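Local coordinates for protein Non-structural maintenance of chromosomes element 1 homolog (Xenopus laevis, PDB 7DG2) that probably acts as a RING-type E3 ubiquitin ligase that works with a MAGE partner within the Smc5/6 complex, at residues Ser92-Asn97 and Glu149-Gly154; Leu101-Met106 and Glu170-Asn175; Glu107-Ser112 and Tyr159-Arg164. All blocks are in the same frame, centred on the assembly; numbering follows the deposited sequence.

Contact 1 of 3, residues Ser92-Asn97 and Glu149-Gly154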
loop_
_atom_site.group_PDB
_atom_site.type_symbol
_atom_site.label_atom_id
_atom_site.label_comp_id
_atom_site.label_asym_id
_atom_site.label_seq_id
_atom_site.Cartn_x
_atom_site.Cartn_y
_atom_site.Cartn_z
ATOM N N SER A 92 8.040 -7.619 0.075
ATOM C CA SER A 92 8.123 -7.917 1.503
ATOM C C SER A 92 6.752 -8.062 2.158
ATOM O O SER A 92 6.647 -7.992 3.385
ATOM C CB SER A 92 8.947 -6.836 2.221
ATOM O OG SER A 92 8.433 -5.539 1.950
ATOM N N ASP A 93 5.692 -8.264 1.371
ATOM C CA ASP A 93 4.353 -8.323 1.950
ATOM C C ASP A 93 4.135 -9.600 2.754
ATOM O O ASP A 93 3.557 -9.566 3.849
ATOM C CB ASP A 93 3.305 -8.238 0.847
ATOM C CG ASP A 93 3.211 -6.852 0.232
ATOM O OD1 ASP A 93 3.764 -5.888 0.816
ATOM O OD2 ASP A 93 2.574 -6.742 -0.838
ATOM N N TYR A 94 4.542 -10.739 2.201
ATOM C CA TYR A 94 4.172 -12.037 2.753
ATOM C C TYR A 94 5.381 -12.961 2.785
ATOM O O TYR A 94 6.242 -12.922 1.903
ATOM C CB TYR A 94 3.027 -12.675 1.938
ATOM C CG TYR A 94 1.750 -11.875 2.028
ATOM C CD1 TYR A 94 1.037 -11.813 3.222
ATOM C CD2 TYR A 94 1.268 -11.154 0.936
ATOM C CE1 TYR A 94 -0.142 -11.066 3.319
ATOM C CE2 TYR A 94 0.098 -10.398 1.025
ATOM C CZ TYR A 94 -0.595 -10.363 2.217
ATOM O OH TYR A 94 -1.747 -9.623 2.297
ATOM N N ALA A 95 5.422 -13.804 3.817
ATOM C CA ALA A 95 6.483 -14.784 3.964
ATOM C C ALA A 95 6.275 -15.953 2.998
ATOM O O ALA A 95 5.212 -16.121 2.396
ATOM C CB ALA A 95 6.549 -15.285 5.407
ATOM N N GLU A 96 7.317 -16.777 2.858
ATOM C CA GLU A 96 7.267 -17.873 1.902
ATOM C C GLU A 96 6.139 -18.841 2.225
ATOM O O GLU A 96 5.407 -19.263 1.322
ATOM C CB GLU A 96 8.611 -18.607 1.866
ATOM C CG GLU A 96 9.688 -17.845 1.112
ATOM C CD GLU A 96 10.933 -18.677 0.886
ATOM O OE1 GLU A 96 10.797 -19.895 0.635
ATOM O OE2 GLU A 96 12.040 -18.112 0.971
ATOM N N ASN A 97 5.975 -19.211 3.501
ATOM C CA ASN A 97 4.909 -20.170 3.803
ATOM C C ASN A 97 3.537 -19.539 3.621
ATOM O O ASN A 97 2.588 -20.229 3.227
ATOM C CB ASN A 97 5.063 -20.766 5.214
ATOM C CG ASN A 97 4.994 -19.738 6.324
ATOM O OD1 ASN A 97 5.082 -18.530 6.096
ATOM N ND2 ASN A 97 4.865 -20.224 7.556
ATOM N N GLU A 149 -5.997 -6.537 1.763
ATOM C CA GLU A 149 -5.185 -6.105 0.628
ATOM C C GLU A 149 -5.837 -6.378 -0.727
ATOM O O GLU A 149 -5.201 -6.143 -1.761
ATOM C CB GLU A 149 -3.810 -6.778 0.675
ATOM C CG GLU A 149 -3.062 -6.529 1.964
ATOM C CD GLU A 149 -2.748 -5.063 2.186
ATOM O OE1 GLU A 149 -2.153 -4.446 1.275
ATOM O OE2 GLU A 149 -3.102 -4.539 3.266
ATOM N N LYS A 150 -7.067 -6.886 -0.743
ATOM C CA LYS A 150 -7.821 -7.134 -1.973
ATOM C C LYS A 150 -7.137 -8.163 -2.874
ATOM O O LYS A 150 -7.133 -8.038 -4.098
ATOM C CB LYS A 150 -8.086 -5.822 -2.724
ATOM C CG LYS A 150 -9.010 -4.911 -1.950
ATOM C CD LYS A 150 -9.110 -3.555 -2.621
ATOM C CE LYS A 150 -10.382 -2.835 -2.213
ATOM N NZ LYS A 150 -10.779 -3.142 -0.817
ATOM N N TRP A 151 -6.575 -9.216 -2.271
ATOM C CA TRP A 151 -6.197 -10.401 -3.037
ATOM C C TRP A 151 -7.290 -11.455 -2.993
ATOM O O TRP A 151 -7.522 -12.145 -3.988
ATOM C CB TRP A 151 -4.881 -11.013 -2.521
ATOM C CG TRP A 151 -3.756 -10.037 -2.654
ATOM C CD1 TRP A 151 -3.010 -9.490 -1.639
ATOM C CD2 TRP A 151 -3.295 -9.437 -3.868
ATOM N NE1 TRP A 151 -2.098 -8.592 -2.160
ATOM C CE2 TRP A 151 -2.255 -8.541 -3.524
ATOM C CE3 TRP A 151 -3.658 -9.567 -5.214
ATOM C CZ2 TRP A 151 -1.570 -7.780 -4.484
ATOM C CZ3 TRP A 151 -2.978 -8.800 -6.172
ATOM C CH2 TRP A 151 -1.940 -7.926 -5.798
ATOM N N LEU A 152 -7.994 -11.543 -1.880
ATOM C CA LEU A 152 -9.142 -12.427 -1.751
ATOM C C LEU A 152 -10.372 -11.595 -1.422
ATOM O O LEU A 152 -10.278 -10.481 -0.903
ATOM C CB LEU A 152 -8.921 -13.480 -0.653
ATOM C CG LEU A 152 -7.783 -14.482 -0.838
ATOM C CD1 LEU A 152 -7.713 -15.434 0.348
ATOM C CD2 LEU A 152 -7.939 -15.240 -2.147
ATOM N N ILE A 153 -11.533 -12.153 -1.747
ATOM C CA ILE A 153 -12.833 -11.642 -1.334
ATOM C C ILE A 153 -13.406 -12.679 -0.390
ATOM O O ILE A 153 -13.386 -13.870 -0.714
ATOM C CB ILE A 153 -13.778 -11.465 -2.534
ATOM C CG1 ILE A 153 -13.507 -10.168 -3.271
ATOM C CG2 ILE A 153 -15.238 -11.543 -2.090
ATOM C CD1 ILE A 153 -14.420 -10.032 -4.442
ATOM N N GLY A 154 -13.924 -12.244 0.749
ATOM C CA GLY A 154 -14.394 -13.154 1.786
ATOM C C GLY A 154 -15.861 -12.938 2.097
ATOM O O GLY A 154 -16.307 -11.801 2.245
HETATM O O HOH W 1 -0.357 -6.752 -0.720
#

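Contact 2 of 3, residues Leu101-Met106 and Glu170-Asn175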
loop_
_atom_site.group_PDB
_atom_site.type_symbol
_atom_site.label_atom_id
_atom_site.label_comp_id
_atom_site.label_asym_id
_atom_site.label_seq_id
_atom_site.Cartn_x
_atom_site.Cartn_y
_atom_site.Cartn_z
ATOM N N LEU A 101 0.608 -20.936 1.010
ATOM C CA LEU A 101 -0.804 -21.150 1.314
ATOM C C LEU A 101 -1.678 -20.355 0.354
ATOM O O LEU A 101 -2.726 -20.846 -0.074
ATOM C CB LEU A 101 -1.111 -20.784 2.769
ATOM C CG LEU A 101 -2.568 -20.989 3.211
ATOM C CD1 LEU A 101 -3.001 -22.455 3.022
ATOM C CD2 LEU A 101 -2.765 -20.568 4.664
ATOM N N PHE A 102 -1.257 -19.135 -0.015
ATOM C CA PHE A 102 -2.014 -18.384 -1.011
ATOM C C PHE A 102 -2.119 -19.172 -2.313
ATOM O O PHE A 102 -3.207 -19.286 -2.898
ATOM C CB PHE A 102 -1.388 -17.001 -1.285
ATOM C CG PHE A 102 -2.183 -16.210 -2.285
ATOM C CD1 PHE A 102 -3.329 -15.546 -1.895
ATOM C CD2 PHE A 102 -1.825 -16.194 -3.623
ATOM C CE1 PHE A 102 -4.088 -14.854 -2.829
ATOM C CE2 PHE A 102 -2.588 -15.524 -4.555
ATOM C CZ PHE A 102 -3.721 -14.857 -4.149
ATOM N N ARG A 103 -1.001 -19.754 -2.769
ATOM C CA ARG A 103 -1.022 -20.469 -4.040
ATOM C C ARG A 103 -1.911 -21.705 -3.965
ATOM O O ARG A 103 -2.662 -21.982 -4.910
ATOM C CB ARG A 103 0.389 -20.865 -4.467
ATOM C CG ARG A 103 1.264 -19.658 -4.853
ATOM C CD ARG A 103 2.543 -20.093 -5.583
ATOM N NE ARG A 103 3.341 -21.041 -4.814
ATOM C CZ ARG A 103 4.287 -20.701 -3.939
ATOM N NH1 ARG A 103 4.962 -21.646 -3.288
ATOM N NH2 ARG A 103 4.556 -19.422 -3.701
ATOM N N LYS A 104 -1.843 -22.455 -2.860
ATOM C CA LYS A 104 -2.697 -23.641 -2.748
ATOM C C LYS A 104 -4.164 -23.254 -2.640
ATOM O O LYS A 104 -5.037 -23.951 -3.175
ATOM C CB LYS A 104 -2.285 -24.505 -1.548
ATOM C CG LYS A 104 -0.860 -25.070 -1.618
ATOM C CD LYS A 104 -0.621 -25.872 -2.894
ATOM C CE LYS A 104 -1.442 -27.156 -2.928
ATOM N NZ LYS A 104 -1.142 -27.967 -4.159
ATOM N N THR A 105 -4.461 -22.143 -1.951
ATOM C CA THR A 105 -5.842 -21.665 -1.869
ATOM C C THR A 105 -6.348 -21.221 -3.238
ATOM O O THR A 105 -7.472 -21.550 -3.644
ATOM C CB THR A 105 -5.924 -20.517 -0.852
ATOM O OG1 THR A 105 -5.526 -20.996 0.446
ATOM C CG2 THR A 105 -7.342 -19.951 -0.765
ATOM N N MET A 106 -5.530 -20.463 -3.963
ATOM C CA MET A 106 -5.864 -20.086 -5.332
ATOM C C MET A 106 -6.109 -21.313 -6.202
ATOM O O MET A 106 -7.071 -21.352 -6.978
ATOM C CB MET A 106 -4.733 -19.230 -5.915
ATOM C CG MET A 106 -4.820 -19.043 -7.421
ATOM S SD MET A 106 -3.691 -17.750 -8.028
ATOM C CE MET A 106 -2.132 -18.311 -7.395
ATOM N N GLU A 170 -4.214 -12.976 -14.453
ATOM C CA GLU A 170 -4.956 -13.577 -15.567
ATOM C C GLU A 170 -4.083 -14.507 -16.401
ATOM O O GLU A 170 -4.433 -15.669 -16.634
ATOM C CB GLU A 170 -5.544 -12.457 -16.439
ATOM C CG GLU A 170 -6.132 -12.890 -17.784
ATOM C CD GLU A 170 -7.551 -13.422 -17.667
ATOM O OE1 GLU A 170 -7.928 -14.309 -18.468
ATOM O OE2 GLU A 170 -8.297 -12.947 -16.779
ATOM N N HIS A 171 -2.935 -14.016 -16.861
ATOM C CA HIS A 171 -2.115 -14.825 -17.749
ATOM C C HIS A 171 -1.279 -15.830 -16.982
ATOM O O HIS A 171 -1.031 -16.934 -17.480
ATOM C CB HIS A 171 -1.257 -13.905 -18.611
ATOM C CG HIS A 171 -2.078 -12.922 -19.380
ATOM N ND1 HIS A 171 -2.434 -11.691 -18.870
ATOM C CD2 HIS A 171 -2.686 -13.021 -20.587
ATOM C CE1 HIS A 171 -3.193 -11.058 -19.747
ATOM N NE2 HIS A 171 -3.361 -11.844 -20.797
ATOM N N TYR A 172 -0.863 -15.482 -15.767
ATOM C CA TYR A 172 -0.202 -16.453 -14.909
ATOM C C TYR A 172 -1.079 -17.686 -14.700
ATOM O O TYR A 172 -0.616 -18.826 -14.817
ATOM C CB TYR A 172 0.146 -15.793 -13.578
ATOM C CG TYR A 172 0.727 -16.724 -12.566
ATOM C CD1 TYR A 172 2.093 -16.968 -12.519
ATOM C CD2 TYR A 172 -0.091 -17.370 -11.653
ATOM C CE1 TYR A 172 2.623 -17.828 -11.582
ATOM C CE2 TYR A 172 0.426 -18.229 -10.721
ATOM C CZ TYR A 172 1.783 -18.453 -10.686
ATOM O OH TYR A 172 2.283 -19.313 -9.745
ATOM N N ILE A 173 -2.357 -17.469 -14.393
ATOM C CA ILE A 173 -3.284 -18.584 -14.181
ATOM C C ILE A 173 -3.451 -19.396 -15.460
ATOM O O ILE A 173 -3.449 -20.634 -15.431
ATOM C CB ILE A 173 -4.638 -18.049 -13.674
ATOM C CG1 ILE A 173 -4.507 -17.530 -12.240
ATOM C CG2 ILE A 173 -5.742 -19.136 -13.784
ATOM C CD1 ILE A 173 -5.698 -16.682 -11.776
ATOM N N ARG A 174 -3.625 -18.714 -16.597
ATOM C CA ARG A 174 -3.827 -19.409 -17.869
ATOM C C ARG A 174 -2.685 -20.368 -18.170
ATOM O O ARG A 174 -2.904 -21.456 -18.718
ATOM C CB ARG A 174 -3.966 -18.395 -19.007
ATOM C CG ARG A 174 -5.375 -18.094 -19.443
ATOM C CD ARG A 174 -5.366 -17.498 -20.848
ATOM N NE ARG A 174 -5.573 -16.051 -20.844
ATOM C CZ ARG A 174 -6.654 -15.458 -21.342
ATOM N NH1 ARG A 174 -7.617 -16.192 -21.889
ATOM N NH2 ARG A 174 -6.775 -14.137 -21.306
ATOM N N ASN A 175 -1.458 -19.983 -17.818
ATOM C CA ASN A 175 -0.277 -20.771 -18.145
ATOM C C ASN A 175 0.098 -21.758 -17.049
ATOM O O ASN A 175 0.433 -22.909 -17.349
ATOM C CB ASN A 175 0.897 -19.832 -18.443
ATOM C CG ASN A 175 0.622 -18.925 -19.628
ATOM O OD1 ASN A 175 -0.002 -19.338 -20.611
ATOM N ND2 ASN A 175 1.072 -17.676 -19.539
#

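Contact 3 of 3, residues Glu107-Ser112 and Tyr159-Arg164. With ACT (acetate ion), chain D.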
loop_
_atom_site.group_PDB
_atom_site.type_symbol
_atom_site.label_atom_id
_atom_site.label_comp_id
_atom_site.label_asym_id
_atom_site.label_seq_id
_atom_site.Cartn_x
_atom_site.Cartn_y
_atom_site.Cartn_z
ATOM N N GLU A 107 -5.264 -22.337 -6.068
ATOM C CA GLU A 107 -5.452 -23.551 -6.856
ATOM C C GLU A 107 -6.787 -24.209 -6.542
ATOM O O GLU A 107 -7.513 -24.616 -7.454
ATOM C CB GLU A 107 -4.297 -24.522 -6.605
ATOM C CG GLU A 107 -4.501 -25.897 -7.236
ATOM C CD GLU A 107 -3.386 -26.877 -6.898
ATOM O OE1 GLU A 107 -3.327 -27.946 -7.543
ATOM O OE2 GLU A 107 -2.572 -26.580 -5.996
ATOM N N LEU A 108 -7.141 -24.306 -5.261
ATOM C CA LEU A 108 -8.435 -24.890 -4.906
ATOM C C LEU A 108 -9.590 -24.043 -5.438
ATOM O O LEU A 108 -10.600 -24.579 -5.908
ATOM C CB LEU A 108 -8.525 -25.062 -3.386
ATOM C CG LEU A 108 -9.759 -25.761 -2.828
ATOM C CD1 LEU A 108 -9.995 -27.017 -3.624
ATOM C CD2 LEU A 108 -9.506 -26.091 -1.358
ATOM N N ILE A 109 -9.459 -22.714 -5.370
ATOM C CA ILE A 109 -10.485 -21.829 -5.922
ATOM C C ILE A 109 -10.640 -22.062 -7.422
ATOM O O ILE A 109 -11.758 -22.132 -7.943
ATOM C CB ILE A 109 -10.131 -20.367 -5.600
ATOM C CG1 ILE A 109 -10.475 -20.066 -4.138
ATOM C CG2 ILE A 109 -10.800 -19.417 -6.578
ATOM C CD1 ILE A 109 -9.719 -18.854 -3.552
ATOM N N ILE A 110 -9.524 -22.226 -8.126
ATOM C CA ILE A 110 -9.560 -22.443 -9.572
ATOM C C ILE A 110 -10.208 -23.785 -9.897
ATOM O O ILE A 110 -10.983 -23.904 -10.856
ATOM C CB ILE A 110 -8.132 -22.350 -10.142
ATOM C CG1 ILE A 110 -7.627 -20.913 -10.067
ATOM C CG2 ILE A 110 -8.078 -22.871 -11.574
ATOM C CD1 ILE A 110 -6.136 -20.793 -10.323
ATOM N N LEU A 111 -9.907 -24.805 -9.096
ATOM C CA LEU A 111 -10.433 -26.150 -9.329
ATOM C C LEU A 111 -11.899 -26.275 -8.954
ATOM O O LEU A 111 -12.602 -27.135 -9.500
ATOM C CB LEU A 111 -9.644 -27.176 -8.513
ATOM C CG LEU A 111 -8.254 -27.575 -8.965
ATOM C CD1 LEU A 111 -7.594 -28.409 -7.880
ATOM C CD2 LEU A 111 -8.354 -28.356 -10.259
ATOM N N SER A 112 -12.370 -25.475 -8.004
ATOM C CA SER A 112 -13.701 -25.703 -7.456
ATOM C C SER A 112 -14.785 -25.337 -8.462
ATOM O O SER A 112 -14.619 -24.441 -9.290
ATOM C CB SER A 112 -13.896 -24.895 -6.178
ATOM O OG SER A 112 -13.959 -23.533 -6.495
ATOM N N TYR A 159 -14.006 -17.932 0.502
ATOM C CA TYR A 159 -13.074 -17.013 -0.139
ATOM C C TYR A 159 -12.991 -17.286 -1.629
ATOM O O TYR A 159 -12.886 -18.437 -2.052
ATOM C CB TYR A 159 -11.676 -17.151 0.471
ATOM C CG TYR A 159 -11.660 -16.807 1.936
ATOM C CD1 TYR A 159 -11.955 -17.773 2.902
ATOM C CD2 TYR A 159 -11.388 -15.509 2.359
ATOM C CE1 TYR A 159 -11.972 -17.455 4.230
ATOM C CE2 TYR A 159 -11.394 -15.186 3.706
ATOM C CZ TYR A 159 -11.689 -16.168 4.631
ATOM O OH TYR A 159 -11.702 -15.884 5.973
ATOM N N THR A 160 -12.999 -16.216 -2.422
ATOM C CA THR A 160 -12.672 -16.322 -3.833
ATOM C C THR A 160 -11.589 -15.291 -4.148
ATOM O O THR A 160 -11.202 -14.485 -3.295
ATOM C CB THR A 160 -13.925 -16.132 -4.718
ATOM O OG1 THR A 160 -13.619 -16.484 -6.080
ATOM C CG2 THR A 160 -14.408 -14.689 -4.653
ATOM N N LEU A 161 -11.068 -15.344 -5.366
ATOM C CA LEU A 161 -10.077 -14.364 -5.789
ATOM C C LEU A 161 -10.742 -13.008 -5.976
ATOM O O LEU A 161 -11.836 -12.915 -6.537
ATOM C CB LEU A 161 -9.421 -14.789 -7.102
ATOM C CG LEU A 161 -8.668 -16.107 -7.132
ATOM C CD1 LEU A 161 -7.990 -16.253 -8.479
ATOM C CD2 LEU A 161 -7.654 -16.165 -6.004
ATOM N N HIS A 162 -10.080 -11.951 -5.505
ATOM C CA HIS A 162 -10.562 -10.600 -5.773
ATOM C C HIS A 162 -10.432 -10.285 -7.260
ATOM O O HIS A 162 -9.580 -10.840 -7.958
ATOM C CB HIS A 162 -9.758 -9.581 -4.939
ATOM C CG HIS A 162 -10.422 -8.241 -4.802
ATOM N ND1 HIS A 162 -10.428 -7.298 -5.813
ATOM C CD2 HIS A 162 -11.099 -7.686 -3.770
ATOM C CE1 HIS A 162 -11.088 -6.228 -5.409
ATOM N NE2 HIS A 162 -11.513 -6.442 -4.178
ATOM N N THR A 163 -11.282 -9.373 -7.749
ATOM C CA THR A 163 -11.105 -8.874 -9.112
ATOM C C THR A 163 -9.668 -8.420 -9.353
ATOM O O THR A 163 -9.089 -8.693 -10.406
ATOM C CB THR A 163 -12.080 -7.730 -9.375
ATOM O OG1 THR A 163 -13.417 -8.204 -9.175
ATOM C CG2 THR A 163 -11.933 -7.219 -10.804
ATOM N N ARG A 164 -9.072 -7.741 -8.371
ATOM C CA ARG A 164 -7.683 -7.304 -8.505
ATOM C C ARG A 164 -6.755 -8.476 -8.778
ATOM O O ARG A 164 -5.841 -8.385 -9.608
ATOM C CB ARG A 164 -7.236 -6.590 -7.234
ATOM C CG ARG A 164 -5.797 -6.055 -7.349
ATOM C CD ARG A 164 -5.154 -5.918 -5.988
ATOM N NE ARG A 164 -3.858 -5.237 -6.032
ATOM C CZ ARG A 164 -3.273 -4.736 -4.950
ATOM N NH1 ARG A 164 -3.870 -4.826 -3.772
ATOM N NH2 ARG A 164 -2.101 -4.127 -5.039
HETATM C C ACT D . -2.575 -2.451 -1.727
HETATM O O ACT D . -2.278 -3.688 -1.573
HETATM O OXT ACT D . -1.944 -1.557 -2.376
HETATM C CH3 ACT D . -3.909 -1.996 -1.031
#

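Contact 1 of 3, residues Ser92-Asn97 and Glu149-Gly154
Chi1 values of -65° in Tyr94 and -61° in Trp151 swing each ring to the side of its backbone N, trans to the carbonyl carbon, and the two aromatic side chains lean into the gap between Ser92-Asn97 and Glu149-Gly154. The phenol leads: Tyr94 OH comes to 3.4 Å from Glu149 CG, touching the aliphatic part of a side chain that bends at chi2, leaving its carboxylate plane at 67° to the phenol ring. The hydroxyl's polar partner is Ser145 OG, so the approach to Glu149 is van der Waals only. Tyr94 OH also stands at the edge of the indole, near its plane, 4.1 Å from Trp151 CD1; the ring follows, with Tyr94 CE2 4.2 Å from the same carbon. The scaffold is a winged helix: Tyr94 precedes its first helix, 96-111, whereas Glu149 follows helix 136-148, whose end Lys150 closes with a Schellman motif before strand 152-155. A single water completes the polar side of the contact, accepting from Trp151 NE1 at 2.9 Å in the indole plane and donating to Asp93 OD2, also at 2.9 Å. The other carboxylate oxygen, Asp93 OD1, is hydrogen-bonded to His69 of the Nse4 chain. Asp93 OD2 and Glu149 OE1 stand 5.7 Å apart, a spacing at which each charge might slightly favour protonation of the other. One face of the indole receives Glu149 O, 3.9 Å above its plane and displaced toward the rim.

Contact 2 of 3, residues Leu101-Met106 and Glu170-Asn175
Leu101 O is held by two donors from the same residue: Thr105 N makes the ordinary helical bond at 2.9 Å, and Thr105 OG1 donates a second bond, also 2.9 Å from Leu101 O, from the opposite face of the carbonyl plane. The threonine hydroxyl is thereby satisfied inside its own helix, and Thr105 can sit buried against helix 119-128. This is the first helix of a winged-helix domain, and the contact described here is made by another flank of it, which meets helix 163-176 following the wing strands. The short axes of the two segments come no closer than 13.3 Å and are inclined at 70°, a gap bridged by side chains, chiefly Met106 and Tyr172. In Met106, CG is anti to the backbone N (chi1 167°) and the chain runs extended until chi3, where a turn to 55° swings the methyl aside. The end of the residue then divides its contacts: CE approaches Tyr172 CE2 obliquely at 4.2 Å, while SD lies 4.3 Å from Ile173 CG1. Farther along the tyrosine, Arg103 CD grazes Tyr172 OH at 4.2 Å without a polar bond. The Arg103 guanidinium makes a cation-pi contact with Phe75 of the Nse4 chain, and Leu72 of that chain packs on Tyr172. On helix 163-176, Glu170 OE1 accepts from Val190 N and Arg174 NH1 donates to Arg188 O, both partners within the RING-type zinc finger. Between these two side chains the attraction is purely ionic, since Glu170 OE1 lies 3.1 Å from Arg174 NH2 but over the guanidinium face, with no N-H directed at it.

Contact 3 of 3, residues Glu107-Ser112 and Tyr159-Arg164
Ile109, on the helix of a winged-helix domain that packs on its sheet, sends both branches from CB into the strand that begins Tyr159-Arg164. With chi1 at -77°, its CG2 is anti to the backbone N and meets Leu161 CG at 4.0 Å and Thr160 OG1 at 4.1 Å. The other branch reaches across to the strand backbone: CG1 passes Tyr159 O, and the terminal CD1 closes to 3.5 Å from that same Tyr159 O and to 3.9 Å from Thr160 CA. Here helix 96-111 lies against strand 158-161, the middle strand of a three-stranded antiparallel sheet ordered 117-118, 158-161, 152-155. Helix and strand segments cross at 87°, with a closest axis approach of 8.5 Å; the two branches of Ile109 between them touch three consecutive strand residues. The hydroxyl beside CG2 is not left to the apolar surroundings, for Thr160 OG1 is hydrogen-bonded to Gly115 O. Where the helix ends, Ser112 OG turns back and donates to Ile109 O at 3.0 Å. Past the strand, His162 N-caps helix 163-176: its ND1 accepts from Arg164 N almost straight (173°), with the donor in the imidazole plane. Arg164 then extends to a cation-pi contact with Trp151, and at its guanidinium edge NH1 donates to an acetate ion that most likely came with the crystallisation solution, with Arg164 NH1 2.9 Å from the acetate O.

How the contacts relate
Followed from the N terminus, the chain supplies all three first segments in succession, on helix 96-111 and the turn leading into it. The loop opened at 92-97 is closed first, by contact 1 at 149-154. Contact 3 then joins 107-112 to 159-164, and contact 2 joins 101-106 to 170-175. Contact 3 is therefore nested within contact 2, while contact 1 crosses both. Phe102 packs on Trp151 and Leu152, linking contacts 1 and 2; neighbouring wing strands link contacts 1 and 3; Ile173, against Ile110 and Leu161, links contacts 2 and 3. One helix thus ties together the winged-helix sheet and the helix leading toward the RING.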